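Local coordinates for L-asparagine oxygenase (Streptomyces coelicolor, PDB 2OG5), which hydroxylates L-asparagine at its beta carbon, using iron(II), 2-oxoglutarate and oxygen, to supply a building block of the calcium-dependent lipopeptide antibiotic, at residues A[155-160]-A[326-331]. Residues are numbered along the deposited sequence; the frame is centred on the assembly and turned at random.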
# COMPACT_ATOMS: atom_id res chain seq x y z
N VAL A 155 4.70 -10.15 2.26
CA VAL A 155 4.32 -9.99 0.86
C VAL A 155 2.96 -10.67 0.66
O VAL A 155 2.85 -11.90 0.77
CB VAL A 155 5.39 -10.58 -0.08
CG1 VAL A 155 4.95 -10.42 -1.53
CG2 VAL A 155 6.76 -9.91 0.16
N GLN A 156 1.94 -9.87 0.36
CA GLN A 156 0.55 -10.32 0.37
C GLN A 156 -0.06 -10.20 -1.01
O GLN A 156 0.17 -9.22 -1.72
CB GLN A 156 -0.26 -9.49 1.38
CG GLN A 156 0.40 -9.45 2.76
CD GLN A 156 -0.30 -8.58 3.79
OE1 GLN A 156 -1.37 -8.01 3.53
NE2 GLN A 156 0.31 -8.46 4.96
N ASP A 157 -0.87 -11.19 -1.39
CA ASP A 157 -1.49 -11.19 -2.71
C ASP A 157 -2.77 -10.37 -2.71
O ASP A 157 -3.56 -10.41 -1.74
CB ASP A 157 -1.81 -12.61 -3.17
CG ASP A 157 -0.57 -13.43 -3.44
OD1 ASP A 157 0.38 -12.91 -4.04
OD2 ASP A 157 -0.55 -14.63 -3.08
N VAL A 158 -2.97 -9.62 -3.79
CA VAL A 158 -4.23 -8.93 -4.03
C VAL A 158 -4.84 -9.59 -5.27
O VAL A 158 -4.41 -9.34 -6.40
CB VAL A 158 -4.01 -7.43 -4.23
CG1 VAL A 158 -5.34 -6.70 -4.38
CG2 VAL A 158 -3.22 -6.85 -3.04
N VAL A 159 -5.82 -10.48 -5.03
CA VAL A 159 -6.42 -11.33 -6.07
C VAL A 159 -7.89 -11.55 -5.74
O VAL A 159 -8.24 -11.68 -4.57
CB VAL A 159 -5.71 -12.70 -6.19
CG1 VAL A 159 -4.26 -12.52 -6.63
CG2 VAL A 159 -5.76 -13.47 -4.87
N PRO A 160 -8.75 -11.59 -6.77
CA PRO A 160 -10.17 -11.77 -6.47
C PRO A 160 -10.51 -13.22 -6.12
O PRO A 160 -10.00 -14.13 -6.76
CB PRO A 160 -10.85 -11.37 -7.79
CG PRO A 160 -9.84 -11.71 -8.84
CD PRO A 160 -8.50 -11.43 -8.21
N TRP A 326 -3.52 -9.57 -10.57
CA TRP A 326 -2.69 -10.10 -9.49
C TRP A 326 -1.68 -9.02 -9.11
O TRP A 326 -0.78 -8.71 -9.91
CB TRP A 326 -1.95 -11.36 -9.95
CG TRP A 326 -1.20 -12.11 -8.87
CD1 TRP A 326 -1.05 -11.75 -7.55
CD2 TRP A 326 -0.48 -13.34 -9.03
NE1 TRP A 326 -0.31 -12.69 -6.89
CE2 TRP A 326 0.06 -13.67 -7.77
CE3 TRP A 326 -0.26 -14.20 -10.11
CZ2 TRP A 326 0.81 -14.82 -7.56
CZ3 TRP A 326 0.50 -15.36 -9.90
CH2 TRP A 326 1.02 -15.65 -8.63
N LEU A 327 -1.84 -8.43 -7.93
CA LEU A 327 -0.82 -7.56 -7.35
C LEU A 327 -0.23 -8.25 -6.14
O LEU A 327 -0.87 -9.09 -5.53
CB LEU A 327 -1.38 -6.21 -6.89
CG LEU A 327 -2.42 -5.51 -7.75
CD1 LEU A 327 -2.88 -4.20 -7.11
CD2 LEU A 327 -1.91 -5.26 -9.17
N GLN A 328 1.00 -7.88 -5.80
CA GLN A 328 1.55 -8.21 -4.49
C GLN A 328 1.83 -6.91 -3.73
O GLN A 328 2.23 -5.90 -4.31
CB GLN A 328 2.78 -9.11 -4.61
CG GLN A 328 2.36 -10.50 -5.06
CD GLN A 328 3.47 -11.52 -5.11
OE1 GLN A 328 4.62 -11.22 -5.45
NE2 GLN A 328 3.11 -12.77 -4.79
N ARG A 329 1.56 -6.96 -2.42
CA ARG A 329 1.56 -5.79 -1.58
C ARG A 329 2.52 -5.96 -0.41
O ARG A 329 2.54 -7.00 0.25
CB ARG A 329 0.15 -5.55 -1.04
CG ARG A 329 0.03 -4.27 -0.24
CD ARG A 329 -1.36 -4.07 0.25
NE ARG A 329 -1.73 -5.10 1.21
CZ ARG A 329 -2.96 -5.28 1.66
NH1 ARG A 329 -3.96 -4.52 1.25
NH2 ARG A 329 -3.19 -6.26 2.53
N THR A 330 3.28 -4.91 -0.14
CA THR A 330 4.11 -4.82 1.05
C THR A 330 3.96 -3.44 1.69
O THR A 330 3.93 -2.43 0.99
CB THR A 330 5.57 -5.08 0.72
OG1 THR A 330 5.69 -6.44 0.31
CG2 THR A 330 6.49 -4.84 1.91
N PHE A 331 3.84 -3.45 3.01
CA PHE A 331 3.79 -2.23 3.82
C PHE A 331 5.18 -1.80 4.25
O PHE A 331 6.04 -2.65 4.54
CB PHE A 331 2.96 -2.46 5.08
CG PHE A 331 1.55 -2.92 4.83
CD1 PHE A 331 0.78 -2.36 3.82
CD2 PHE A 331 0.98 -3.91 5.62
CE1 PHE A 331 -0.52 -2.77 3.61
CE2 PHE A 331 -0.32 -4.33 5.41
CZ PHE A 331 -1.07 -3.75 4.41
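Gln156 pairs with Arg329 and Val158 with Leu327 as antiparallel hydrogen-bonded pairs, setting strand 156-158 against strand 326-333 in the larger sheet of the jelly-roll. Each pair exchanges two backbone bonds, among them Val158 N to Leu327 O at 2.8 Å. Between them, the non-hydrogen-bonded pair Asp157 and Gln328 turns its side chains to the opposite face.

Two side-chain donors converge there. Gln328 NE2 reaches Asp157 OD1 at 2.8 Å, nearly along the C-O axis, with amide and carboxylate almost coplanar; Trp326 NE1 meets the same Asp157 OD1 at 2.9 Å, from above the carboxylate plane. Ser121 holds OD2, so both carboxylate oxygens of this buried acid have partners. Beside this polar cluster the contact is apolar: Val159 CG1 lies alongside the Trp326 indole, 3.4 Å from its CD1.

On the Arg329 face, the guanidinium gives a nearly straight bond from NH2 to Gln156 OE1 (2.7 Å, 169°); OE1 lies in the guanidinium plane, while the amide plane is turned 70° from it. The arginine chain, extended to CD and bent at chi3 (66°), carries this group over to Gln156, while Phe331 CZ sits over one guanidinium face, toward its rim. Gln156 NE2 is tied back to Ala153 O. Gln156 thus probably acts as a second-shell residue, helping to orient Arg329, which binds L-asparagine.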